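Local coordinates for protein glycerophosphoryl diester phosphodiesterase (PDB 3KS6) that belongs to the glycerophosphoryl diester phosphodiesterase family, has a TIM-barrel fold and carries a bound magnesium ion, at residues A[7-11]-A[22-26]; A[156-160]-A[181-187]; A[188-192]-A[217-221]. One frame throughout, in Å; residues are numbered along the deposited sequence.

Contact 1: residues A[7-11]-A[22-26]. With ACT (acetate ion), chain H.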
loop_
_atom_site.group_PDB
_atom_site.type_symbol
_atom_site.label_atom_id
_atom_site.label_comp_id
_atom_site.label_asym_id
_atom_site.label_seq_id
_atom_site.Cartn_x
_atom_site.Cartn_y
_atom_site.Cartn_z
ATOM N N SER A 7 -0.224 -2.063 7.602
ATOM C CA SER A 7 -1.663 -2.039 7.807
ATOM C C SER A 7 -2.366 -1.565 6.534
ATOM O O SER A 7 -2.218 -0.413 6.148
ATOM C CB SER A 7 -1.979 -1.085 8.946
ATOM O OG SER A 7 -3.359 -0.916 9.179
ATOM N N HIS A 8 -3.138 -2.462 5.906
ATOM C CA HIS A 8 -3.738 -2.226 4.583
ATOM C C HIS A 8 -4.883 -1.253 4.699
ATOM O O HIS A 8 -5.892 -1.545 5.321
ATOM C CB HIS A 8 -4.188 -3.558 3.972
ATOM C CG HIS A 8 -4.622 -3.474 2.532
ATOM N ND1 HIS A 8 -5.875 -3.878 2.097
ATOM C CD2 HIS A 8 -3.952 -3.066 1.425
ATOM C CE1 HIS A 8 -5.960 -3.683 0.792
ATOM N NE2 HIS A 8 -4.801 -3.226 0.350
ATOM N N ARG A 9 -4.702 -0.079 4.116
ATOM C CA ARG A 9 -5.708 0.970 4.138
ATOM C C ARG A 9 -6.071 1.403 5.575
ATOM O O ARG A 9 -7.174 1.865 5.840
ATOM C CB ARG A 9 -6.967 0.559 3.355
ATOM C CG ARG A 9 -6.671 -0.033 1.988
ATOM C CD ARG A 9 -7.926 -0.284 1.175
ATOM N NE ARG A 9 -7.621 -1.167 0.045
ATOM C CZ ARG A 9 -8.510 -1.853 -0.659
ATOM N NH1 ARG A 9 -9.809 -1.781 -0.397
ATOM N NH2 ARG A 9 -8.077 -2.637 -1.636
ATOM N N GLY A 10 -5.123 1.268 6.497
ATOM C CA GLY A 10 -5.365 1.575 7.884
ATOM C C GLY A 10 -5.995 0.438 8.671
ATOM O O GLY A 10 -6.289 0.628 9.827
ATOM N N GLY A 11 -6.238 -0.715 8.014
ATOM C CA GLY A 11 -6.775 -1.935 8.653
ATOM C C GLY A 11 -8.250 -2.112 8.311
ATOM O O GLY A 11 -9.114 -2.085 9.203
ATOM N N GLY A 22 -9.148 4.071 11.400
ATOM C CA GLY A 22 -8.118 3.072 11.093
ATOM C C GLY A 22 -6.732 3.667 11.022
ATOM O O GLY A 22 -5.782 3.145 11.601
ATOM N N PHE A 23 -6.598 4.799 10.349
ATOM C CA PHE A 23 -5.272 5.377 10.250
ATOM C C PHE A 23 -4.728 5.853 11.623
ATOM O O PHE A 23 -3.521 5.798 11.868
ATOM C CB PHE A 23 -5.241 6.499 9.224
ATOM C CG PHE A 23 -5.395 6.038 7.801
ATOM C CD1 PHE A 23 -4.479 5.158 7.239
ATOM C CD2 PHE A 23 -6.404 6.542 6.984
ATOM C CE1 PHE A 23 -4.591 4.741 5.936
ATOM C CE2 PHE A 23 -6.494 6.122 5.665
ATOM C CZ PHE A 23 -5.572 5.229 5.143
ATOM N N THR A 24 -5.634 6.281 12.495
ATOM C CA THR A 24 -5.286 6.763 13.830
ATOM C C THR A 24 -4.877 5.578 14.684
ATOM O O THR A 24 -3.822 5.611 15.328
ATOM C CB THR A 24 -6.477 7.576 14.462
ATOM O OG1 THR A 24 -6.757 8.709 13.636
ATOM C CG2 THR A 24 -6.130 8.110 15.861
ATOM N N ALA A 25 -5.666 4.512 14.641
ATOM C CA ALA A 25 -5.391 3.330 15.435
ATOM C C ALA A 25 -4.088 2.707 14.955
ATOM O O ALA A 25 -3.238 2.329 15.757
ATOM C CB ALA A 25 -6.564 2.308 15.363
ATOM N N THR A 26 -3.900 2.642 13.641
ATOM C CA THR A 26 -2.666 2.071 13.085
ATOM C C THR A 26 -1.388 2.812 13.532
ATOM O O THR A 26 -0.364 2.176 13.833
ATOM C CB THR A 26 -2.733 2.055 11.541
ATOM O OG1 THR A 26 -3.698 1.060 11.124
ATOM C CG2 THR A 26 -1.373 1.681 10.964
HETATM C C ACT H . -5.231 -4.443 -2.968
HETATM O O ACT H . -5.515 -5.522 -2.382
HETATM O OXT ACT H . -5.552 -3.356 -2.416
HETATM C CH3 ACT H . -4.532 -4.439 -4.292
#

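Contact 2: residues A[156-160]-A[181-187]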
loop_
_atom_site.group_PDB
_atom_site.type_symbol
_atom_site.label_atom_id
_atom_site.label_comp_id
_atom_site.label_asym_id
_atom_site.label_seq_id
_atom_site.Cartn_x
_atom_site.Cartn_y
_atom_site.Cartn_z
ATOM N N ARG A 156 11.160 1.855 -3.899
ATOM C CA ARG A 156 10.015 1.507 -4.737
ATOM C C ARG A 156 9.816 -0.009 -4.741
ATOM O O ARG A 156 10.805 -0.769 -4.687
ATOM C CB ARG A 156 10.255 1.949 -6.183
ATOM C CG ARG A 156 10.360 3.457 -6.412
ATOM C CD ARG A 156 11.160 3.808 -7.693
ATOM N NE ARG A 156 12.615 3.562 -7.562
ATOM C CZ ARG A 156 13.315 2.627 -8.220
ATOM N NH1 ARG A 156 12.755 1.866 -9.136
ATOM N NH2 ARG A 156 14.613 2.476 -7.978
ATOM N N LEU A 157 8.558 -0.443 -4.842
ATOM C CA LEU A 157 8.262 -1.855 -5.048
ATOM C C LEU A 157 7.125 -2.005 -6.065
ATOM O O LEU A 157 6.141 -1.270 -6.015
ATOM C CB LEU A 157 7.963 -2.599 -3.752
ATOM C CG LEU A 157 6.610 -2.443 -3.083
ATOM C CD1 LEU A 157 5.628 -3.475 -3.557
ATOM C CD2 LEU A 157 6.701 -2.515 -1.561
ATOM N N TRP A 158 7.300 -2.988 -6.948
ATOM C CA TRP A 158 6.347 -3.300 -8.004
ATOM C C TRP A 158 5.400 -4.367 -7.518
ATOM O O TRP A 158 5.795 -5.465 -7.103
ATOM C CB TRP A 158 7.087 -3.736 -9.259
ATOM C CG TRP A 158 6.163 -4.002 -10.426
ATOM C CD1 TRP A 158 4.996 -3.388 -10.709
ATOM C CD2 TRP A 158 6.382 -4.968 -11.460
ATOM N NE1 TRP A 158 4.440 -3.931 -11.852
ATOM C CE2 TRP A 158 5.278 -4.912 -12.321
ATOM C CE3 TRP A 158 7.418 -5.869 -11.735
ATOM C CZ2 TRP A 158 5.179 -5.719 -13.462
ATOM C CZ3 TRP A 158 7.313 -6.667 -12.836
ATOM C CH2 TRP A 158 6.212 -6.588 -13.697
ATOM N N LEU A 159 4.125 -4.018 -7.543
ATOM C CA LEU A 159 3.040 -4.932 -7.207
ATOM C C LEU A 159 2.691 -5.718 -8.437
ATOM O O LEU A 159 2.300 -5.144 -9.486
ATOM C CB LEU A 159 1.829 -4.136 -6.747
ATOM C CG LEU A 159 2.051 -3.319 -5.453
ATOM C CD1 LEU A 159 0.919 -2.278 -5.246
ATOM C CD2 LEU A 159 2.140 -4.293 -4.297
ATOM N N VAL A 160 2.851 -7.031 -8.313
ATOM C CA VAL A 160 2.669 -7.985 -9.435
ATOM C C VAL A 160 1.385 -8.781 -9.189
ATOM O O VAL A 160 1.305 -9.635 -8.271
ATOM C CB VAL A 160 3.885 -8.900 -9.524
ATOM C CG1 VAL A 160 3.707 -9.972 -10.639
ATOM C CG2 VAL A 160 5.174 -8.071 -9.760
ATOM N N SER A 181 14.970 -1.401 -13.302
ATOM C CA SER A 181 15.680 -1.002 -12.074
ATOM C C SER A 181 14.793 -1.038 -10.836
ATOM O O SER A 181 14.903 -0.163 -9.963
ATOM C CB SER A 181 16.318 0.391 -12.202
ATOM O OG SER A 181 17.220 0.428 -13.281
ATOM N N ILE A 182 13.954 -2.069 -10.748
ATOM C CA ILE A 182 13.081 -2.314 -9.596
ATOM C C ILE A 182 13.802 -3.368 -8.749
ATOM O O ILE A 182 14.250 -4.386 -9.281
ATOM C CB ILE A 182 11.638 -2.785 -10.067
ATOM C CG1 ILE A 182 10.952 -1.644 -10.870
ATOM C CG2 ILE A 182 10.764 -3.200 -8.897
ATOM C CD1 ILE A 182 9.788 -2.090 -11.716
ATOM N N HIS A 183 13.880 -3.124 -7.447
ATOM C CA HIS A 183 14.631 -3.973 -6.528
ATOM C C HIS A 183 13.770 -4.797 -5.598
ATOM O O HIS A 183 14.316 -5.574 -4.816
ATOM C CB HIS A 183 15.576 -3.110 -5.713
ATOM C CG HIS A 183 16.433 -2.236 -6.565
ATOM N ND1 HIS A 183 17.326 -2.752 -7.475
ATOM C CD2 HIS A 183 16.493 -0.892 -6.690
ATOM C CE1 HIS A 183 17.923 -1.760 -8.109
ATOM N NE2 HIS A 183 17.426 -0.622 -7.659
ATOM N N GLU A 184 12.440 -4.670 -5.715
ATOM C CA GLU A 184 11.521 -5.394 -4.873
ATOM C C GLU A 184 10.190 -5.575 -5.589
ATOM O O GLU A 184 9.736 -4.646 -6.271
ATOM C CB GLU A 184 11.262 -4.596 -3.590
ATOM C CG GLU A 184 10.317 -5.275 -2.628
ATOM C CD GLU A 184 10.182 -4.609 -1.262
ATOM O OE1 GLU A 184 10.971 -3.706 -0.901
ATOM O OE2 GLU A 184 9.244 -5.008 -0.533
ATOM N N ILE A 185 9.598 -6.771 -5.474
ATOM C CA ILE A 185 8.232 -7.014 -5.955
ATOM C C ILE A 185 7.360 -7.433 -4.790
ATOM O O ILE A 185 7.856 -7.937 -3.761
ATOM C CB ILE A 185 8.134 -8.067 -7.119
ATOM C CG1 ILE A 185 8.447 -9.478 -6.615
ATOM C CG2 ILE A 185 9.063 -7.674 -8.248
ATOM C CD1 ILE A 185 8.286 -10.606 -7.654
ATOM N N GLY A 186 6.054 -7.245 -4.944
ATOM C CA GLY A 186 5.080 -7.737 -3.977
ATOM C C GLY A 186 4.066 -8.558 -4.752
ATOM O O GLY A 186 3.562 -8.083 -5.756
ATOM N N VAL A 187 3.835 -9.796 -4.316
ATOM C CA VAL A 187 2.838 -10.677 -4.913
ATOM C C VAL A 187 1.705 -10.961 -3.920
ATOM O O VAL A 187 1.904 -10.927 -2.669
ATOM C CB VAL A 187 3.482 -12.040 -5.427
ATOM C CG1 VAL A 187 4.712 -11.765 -6.331
ATOM C CG2 VAL A 187 3.887 -12.981 -4.272
HETATM O O HOH W 1 12.800 -0.693 -6.464
HETATM O O HOH W 2 11.732 -1.402 -2.003
HETATM O O HOH W 3 17.505 2.096 -9.147
#

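Contact 3: residues A[188-192]-A[217-221]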
loop_
_atom_site.group_PDB
_atom_site.type_symbol
_atom_site.label_atom_id
_atom_site.label_comp_id
_atom_site.label_asym_id
_atom_site.label_seq_id
_atom_site.Cartn_x
_atom_site.Cartn_y
_atom_site.Cartn_z
ATOM N N HIS A 188 0.509 -11.284 -4.456
ATOM C CA HIS A 188 -0.607 -11.762 -3.630
ATOM C C HIS A 188 -0.128 -12.971 -2.826
ATOM O O HIS A 188 0.488 -13.874 -3.376
ATOM C CB HIS A 188 -1.768 -12.186 -4.513
ATOM C CG HIS A 188 -3.070 -12.378 -3.792
ATOM N ND1 HIS A 188 -3.275 -13.352 -2.830
ATOM C CD2 HIS A 188 -4.238 -11.711 -3.900
ATOM C CE1 HIS A 188 -4.512 -13.257 -2.369
ATOM N NE2 HIS A 188 -5.120 -12.276 -3.005
ATOM N N ILE A 189 -0.438 -13.001 -1.532
ATOM C CA ILE A 189 0.009 -14.087 -0.652
ATOM C C ILE A 189 -0.371 -15.462 -1.190
ATOM O O ILE A 189 0.379 -16.419 -1.054
ATOM C CB ILE A 189 -0.564 -13.878 0.814
ATOM C CG1 ILE A 189 0.025 -14.885 1.815
ATOM C CG2 ILE A 189 -2.088 -13.894 0.831
ATOM C CD1 ILE A 189 1.511 -14.950 1.827
ATOM N N ASP A 190 -1.547 -15.574 -1.800
ATOM C CA ASP A 190 -2.007 -16.871 -2.325
ATOM C C ASP A 190 -1.198 -17.358 -3.532
ATOM O O ASP A 190 -1.325 -18.516 -3.882
ATOM C CB ASP A 190 -3.508 -16.860 -2.667
ATOM C CG ASP A 190 -4.417 -16.713 -1.440
ATOM O OD1 ASP A 190 -3.971 -16.971 -0.295
ATOM O OD2 ASP A 190 -5.583 -16.338 -1.667
ATOM N N THR A 191 -0.399 -16.481 -4.158
ATOM C CA THR A 191 0.511 -16.852 -5.230
ATOM C C THR A 191 1.972 -17.063 -4.796
ATOM O O THR A 191 2.829 -17.442 -5.590
ATOM C CB THR A 191 0.447 -15.846 -6.396
ATOM O OG1 THR A 191 1.046 -14.594 -6.015
ATOM C CG2 THR A 191 -1.010 -15.647 -6.858
ATOM N N ALA A 192 2.265 -16.848 -3.524
ATOM C CA ALA A 192 3.592 -16.993 -2.999
ATOM C C ALA A 192 3.818 -18.425 -2.566
ATOM O O ALA A 192 2.887 -19.099 -2.122
ATOM C CB ALA A 192 3.783 -16.055 -1.768
ATOM N N GLN A 217 -3.077 -17.123 5.999
ATOM C CA GLN A 217 -2.287 -16.288 5.070
ATOM C C GLN A 217 -1.172 -15.528 5.793
ATOM O O GLN A 217 -0.053 -15.473 5.335
ATOM C CB GLN A 217 -3.198 -15.282 4.389
ATOM C CG GLN A 217 -4.018 -15.874 3.289
ATOM C CD GLN A 217 -5.025 -14.914 2.764
ATOM O OE1 GLN A 217 -5.578 -14.080 3.499
ATOM N NE2 GLN A 217 -5.297 -15.025 1.455
ATOM N N ILE A 218 -1.518 -14.919 6.923
ATOM C CA ILE A 218 -0.552 -14.257 7.773
ATOM C C ILE A 218 0.537 -15.228 8.222
ATOM O O ILE A 218 1.722 -14.918 8.101
ATOM C CB ILE A 218 -1.223 -13.583 8.995
ATOM C CG1 ILE A 218 -2.136 -12.417 8.561
ATOM C CG2 ILE A 218 -0.140 -13.126 10.011
ATOM C CD1 ILE A 218 -3.111 -11.933 9.630
ATOM N N THR A 219 0.141 -16.413 8.695
ATOM C CA THR A 219 1.117 -17.411 9.159
ATOM C C THR A 219 1.988 -17.913 7.999
ATOM O O THR A 219 3.182 -18.155 8.154
ATOM C CB THR A 219 0.386 -18.594 9.864
ATOM O OG1 THR A 219 -0.248 -18.117 11.054
ATOM C CG2 THR A 219 1.376 -19.700 10.174
ATOM N N LYS A 220 1.408 -18.018 6.797
ATOM C CA LYS A 220 2.195 -18.429 5.645
ATOM C C LYS A 220 3.293 -17.391 5.371
ATOM O O LYS A 220 4.449 -17.738 5.134
ATOM C CB LYS A 220 1.301 -18.595 4.430
ATOM C CG LYS A 220 2.010 -18.821 3.131
ATOM C CD LYS A 220 0.970 -18.927 2.022
ATOM C CE LYS A 220 1.624 -19.090 0.686
ATOM N NZ LYS A 220 0.579 -19.232 -0.382
ATOM N N ALA A 221 2.916 -16.121 5.389
ATOM C CA ALA A 221 3.852 -14.998 5.189
ATOM C C ALA A 221 5.004 -15.035 6.220
ATOM O O ALA A 221 6.197 -14.906 5.876
ATOM C CB ALA A 221 3.054 -13.637 5.258
HETATM O O HOH W 4 -2.097 -18.503 0.673
#

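Contact 1: residues A[7-11]-A[22-26]
Ser7 and Thr26 meet hydroxyl to hydroxyl, Ser7 OG donating to Thr26 OG1 over 2.8 Å. Two torsions bring the groups together: Ser7 OG swings away from its own backbone N (chi1 176°), while Thr26 OG1 stands beside its backbone N and leaves the methyl CG2 to press on Ser7 CB at a tight 3.5 Å. Thr26 OG1 also lies 2.9 Å from Gly10 O and close to Gly22 O, so this buried oxygen sits among polar atoms of both segments.

Phe23 approaches the same turn from the helix. The carbonyl of Arg9 lies over one face of its ring, and CE1 comes to 3.6 Å from Gly10 N. Gly10 closes the type II turn that starts at Ser7 and has no side chain, which lets its CA approach that of Phe23 to 4.5 Å.

Beyond the turn, His8 and Arg9 point away from the helix at CB and overlap, Arg9 CG resting over the centre of the imidazole ring. Their ends converge on one oxygen of an acetate, probably from the crystallisation liquor, near the plane of each group: Arg9 NH2 gives OXT a 2.7 Å bond at 160°, and His8 NE2 a more bent one of 2.9 Å at 134°. Asp232 holds His8 ND1, and Asp17 forms a salt bridge with Arg9 NH1.

The chemistry is thus divided: hydroxyls and an aromatic ring tie the turn after strand 4-8 to helix 20-27, while the His8 and Arg9 ends offer N-H donors, consistent with a site that can take an anion, with the magnesium ion about 5 Å from the Arg9 side chain.

Contact 2: residues A[156-160]-A[181-187]
Ser181 O receives the guanidinium of Arg156: NH1 donates at 3.1 Å from 46° above the carbonyl plane, with the oxygen close to the guanidinium plane, and NH2 adds a weak bond. A bend at chi3 (-72°) of Arg156 turns the group onto this carbonyl, at the Schellman motif that ends helix 162-179.

Ile182 follows with an apolar contact, CG2 resting 3.7 Å from Trp158 CB. The His183 ring lies near the guanidinium, its CD2 nearest NH2, the two planes 72° apart; one water joins its backbone N to Arg156 O, and another takes a weak bond from Arg156 NH2 and also bonds to His183 NE2.

From Glu184 the chain pairs with strand 156-160 in parallel. Its carbonyl O accepts Trp158 N at 3.0 Å, whereas its extended side chain crosses Leu157, CG lying 3.7 Å from Leu157 CB. The carboxylate is anchored by a salt bridge to Lys227, and a water carries OE1 on to Arg156 O. Glu184 N is buried and has no partner in the model.

Ile185 lies against Trp158 O through a CA-H...O contact and packs its CB 4.0 Å from Val160 CG2. Gly186 then works in both directions: its N donates to Trp158 O at 2.8 Å, and its O accepts Val160 N over 2.9 Å in an almost straight bond. Leu157 CD1 and Leu159 CD2 crowd the face where Gly186 has no side chain. Val187 packs CG1 near Val160 CB.

Three backbone bonds thus fix the parallel pairing of the two strands of this beta-alpha-beta unit, while ahead of strand 184-188 the Arg156 guanidinium and waters bridge the two segments in place of direct backbone bonds.

Contact 3: residues A[188-192]-A[217-221]
Ile189 is wedged against helix 215-224, with each branch meeting a different part of it. CG1, set opposite the backbone N (chi1 -172°), reaches to 3.6 Å from Gln217 O, and the terminal CD1 continues to Ala221 CB at 4.0 Å. The other branch, CG2, packs against one face of the Gln217 amide, 3.5 Å from NE2.

Lys220 runs fully extended alongside Ile189, its CD near Ile189 CD1. This straight chain delivers NZ to two backbone carbonyls of the loop: NZ donates to Ile189 O at 2.9 Å and to Ala192 O at 2.9 Å. Ile189 O is therefore gripped twice, since Ala192 N approaches it from the opposite face of its carbonyl plane. A water accepts a further bond from NZ and donates to Asp190 OD1, linking the ammonium indirectly to a carboxylate.

Gln217 completes the grip. Its NE2 donates to Asp190 OD1 at 2.9 Å along a nearly straight line (175°), on the syn side of the carboxylate though 34° out of its plane. The amide's orientation is fixed by its other end, as OE1 accepts from the backbone N atoms of His213 and Thr214. The turn that carries Asp190 is tied by its backbone N, which donates to His188 ND1 in the plane of that ring at 3.0 Å.

The segment leads from the end of strand 184-188 to helix 194-202. On the strand side, Ile189 and Ala192 touch strand 206-210, and His188 makes an edge-to-face contact with Trp210; on the far side of helix 215-224, Ile218 packs against strand 228-231 and helix 234-249.

In the fold
Along the chain the three contacts follow in series. Contacts 1 and 2 both reach the TIM-barrel sheet but lie on opposite sides of the chain's centre, their centres about 22 Å apart; the centres of contacts 1 and 3 are about 20 Å apart, and neither pair touches. Contacts 2 and 3, centres about 16 Å apart, are joined by strand 184-188, with Val187 CG2 packed 4.0 Å from Ala192 CB. The Arg9 side chain of contact 1 lies about 5 Å from the magnesium ion, which Glu35, Asp37 and Glu105 hold, that of His188 in contact 3 about 12 Å. Contact 2 pairs strands 156-160 and 184-188; contact 3 sets the following loop against helix 215-224.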